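Local atomic coordinates of DUF683-containing protein (Cyanothece, PDB entry 3CSX), a protein that is of unknown function but binds metal and is associated with nitrogen fixation in a cyanobacterium. Residues Lys23-Asn28 / Glu65-Lys70. Sequence-based numbering, arbitrary orientation.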
loop_
_atom_site.group_PDB
_atom_site.type_symbol
_atom_site.label_atom_id
_atom_site.label_comp_id
_atom_site.label_asym_id
_atom_site.label_seq_id
_atom_site.Cartn_x
_atom_site.Cartn_y
_atom_site.Cartn_z
ATOM N N LYS B 23 6.952 2.119 14.106
ATOM C CA LYS B 23 6.161 3.128 13.449
ATOM C C LYS B 23 4.784 2.537 13.152
ATOM O O LYS B 23 3.757 3.176 13.383
ATOM C CB LYS B 23 6.867 3.523 12.156
ATOM C CG LYS B 23 6.224 4.632 11.356
ATOM C CD LYS B 23 7.105 4.935 10.167
ATOM C CE LYS B 23 6.458 5.929 9.196
ATOM N NZ LYS B 23 6.167 7.287 9.815
ATOM N N VAL B 24 4.767 1.317 12.635
ATOM C CA VAL B 24 3.511 0.684 12.283
ATOM C C VAL B 24 2.624 0.539 13.508
ATOM O O VAL B 24 1.438 0.812 13.441
ATOM C CB VAL B 24 3.712 -0.644 11.547
ATOM C CG1 VAL B 24 2.439 -1.505 11.601
ATOM C CG2 VAL B 24 4.142 -0.395 10.113
ATOM N N ARG B 25 3.195 0.108 14.633
ATOM C CA ARG B 25 2.415 -0.027 15.869
ATOM C C ARG B 25 1.833 1.284 16.381
ATOM O O ARG B 25 0.694 1.314 16.787
ATOM C CB ARG B 25 3.247 -0.697 16.972
ATOM C CG ARG B 25 2.469 -0.932 18.255
ATOM C CD ARG B 25 3.404 -1.401 19.356
ATOM N NE ARG B 25 2.671 -2.043 20.450
ATOM C CZ ARG B 25 2.319 -3.327 20.480
ATOM N NH1 ARG B 25 2.608 -4.130 19.464
ATOM N NH2 ARG B 25 1.660 -3.809 21.533
ATOM N N LYS B 26 2.604 2.376 16.411
ATOM C CA LYS B 26 2.003 3.649 16.809
ATOM C C LYS B 26 0.848 4.108 15.883
ATOM O O LYS B 26 -0.192 4.663 16.326
ATOM C CB LYS B 26 3.075 4.740 16.979
ATOM C CG LYS B 26 4.037 4.465 18.150
ATOM C CD LYS B 26 5.194 5.470 18.185
ATOM C CE LYS B 26 4.819 6.755 18.956
ATOM N NZ LYS B 26 5.427 6.718 20.323
ATOM N N LEU B 27 1.035 3.885 14.587
ATOM C CA LEU B 27 0.056 4.285 13.615
ATOM C C LEU B 27 -1.189 3.406 13.679
ATOM O O LEU B 27 -2.295 3.885 13.456
ATOM C CB LEU B 27 0.648 4.217 12.213
ATOM C CG LEU B 27 -0.133 4.969 11.146
ATOM C CD1 LEU B 27 -0.235 6.482 11.469
ATOM C CD2 LEU B 27 0.575 4.709 9.797
ATOM N N ASN B 28 -1.006 2.134 13.999
ATOM C CA ASN B 28 -2.161 1.228 14.111
ATOM C C ASN B 28 -3.093 1.729 15.210
ATOM O O ASN B 28 -4.305 1.695 15.044
ATOM C CB ASN B 28 -1.706 -0.225 14.299
ATOM C CG ASN B 28 -2.838 -1.213 14.178
ATOM O OD1 ASN B 28 -3.250 -1.801 15.167
ATOM N ND2 ASN B 28 -3.357 -1.395 12.974
ATOM N N GLU B 65 -1.990 5.175 4.705
ATOM C CA GLU B 65 -0.582 5.207 5.125
ATOM C C GLU B 65 -0.202 3.903 5.854
ATOM O O GLU B 65 0.882 3.317 5.668
ATOM C CB GLU B 65 -0.284 6.437 6.009
ATOM C CG GLU B 65 1.240 6.594 6.226
ATOM C CD GLU B 65 1.598 7.458 7.438
ATOM O OE1 GLU B 65 0.677 7.903 8.141
ATOM O OE2 GLU B 65 2.809 7.699 7.663
ATOM N N LEU B 66 -1.077 3.468 6.729
ATOM C CA LEU B 66 -0.832 2.241 7.456
ATOM C C LEU B 66 -0.630 1.044 6.517
ATOM O O LEU B 66 0.256 0.207 6.738
ATOM C CB LEU B 66 -1.983 1.974 8.432
ATOM C CG LEU B 66 -1.804 0.776 9.376
ATOM C CD1 LEU B 66 -0.574 0.870 10.280
ATOM C CD2 LEU B 66 -3.119 0.665 10.204
ATOM N N ASP B 67 -1.455 0.968 5.488
ATOM C CA ASP B 67 -1.405 -0.167 4.523
ATOM C C ASP B 67 -0.082 -0.095 3.753
ATOM O O ASP B 67 0.599 -1.086 3.602
ATOM C CB ASP B 67 -2.585 -0.032 3.567
ATOM C CG ASP B 67 -2.785 -1.255 2.651
ATOM O OD1 ASP B 67 -2.458 -2.395 3.034
ATOM O OD2 ASP B 67 -3.296 -1.025 1.545
ATOM N N GLN B 68 0.313 1.101 3.317
ATOM C CA GLN B 68 1.625 1.245 2.667
ATOM C C GLN B 68 2.764 0.765 3.535
ATOM O O GLN B 68 3.681 0.104 3.057
ATOM C CB GLN B 68 1.913 2.708 2.240
ATOM C CG GLN B 68 0.936 3.252 1.226
ATOM C CD GLN B 68 1.271 2.895 -0.225
ATOM O OE1 GLN B 68 2.032 1.986 -0.484
ATOM N NE2 GLN B 68 0.683 3.634 -1.176
ATOM N N LEU B 69 2.732 1.102 4.826
ATOM C CA LEU B 69 3.847 0.747 5.670
ATOM C C LEU B 69 3.853 -0.762 5.932
ATOM O O LEU B 69 4.905 -1.404 5.936
ATOM C CB LEU B 69 3.803 1.550 6.965
ATOM C CG LEU B 69 4.082 3.047 6.827
ATOM C CD1 LEU B 69 3.814 3.683 8.205
ATOM C CD2 LEU B 69 5.525 3.298 6.336
ATOM N N LYS B 70 2.665 -1.320 6.117
ATOM C CA LYS B 70 2.564 -2.759 6.328
ATOM C C LYS B 70 3.086 -3.567 5.143
ATOM O O LYS B 70 3.859 -4.513 5.316
ATOM C CB LYS B 70 1.135 -3.146 6.737
ATOM C CG LYS B 70 0.905 -2.863 8.210
ATOM C CD LYS B 70 -0.501 -3.214 8.643
ATOM C CE LYS B 70 -0.793 -2.702 10.048
ATOM N NZ LYS B 70 -2.012 -3.398 10.574
HETATM O O HOH W 1 3.640 6.795 10.664
#
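Start at Glu65, on the flank of the Rop-like antiparallel hairpin of helices 14-44 and 52-77. Its OE2 lies 4.0 Å from Lys23 NZ, too far for a salt bridge, and a water fills in, accepting from Lys23 NZ (2.7 Å) and donating to Glu65 OE2 (3.2 Å). Leu66 CD1 sits 4.1 Å from Val24 CG1, while Leu27 CD2 is 3.7 Å from Leu66 CA. The second subunit covers the outer face: Asp67 and Gln68 pack on its Met36, and Gln68 NE2 hydrogen-bonds OE1 of that subunit's Gln33. Leu69 returns to the seam, CB 3.7 Å from Val24 CG2 and CD1 3.8 Å from Leu27 CD2. Lys70 lays its aliphatic part against Val24 (CE to CG1, 3.8 Å); its NZ is 3.4 Å from Asn28 ND2, but both are donors, so this is no hydrogen bond. The axes of 23-28 and 65-70 approach to 10.1 Å, N-to-C directions 156° apart. Apolar packing joins them; polar groups line its margins, where the only hydrogen-bonded link between the segments runs through a water.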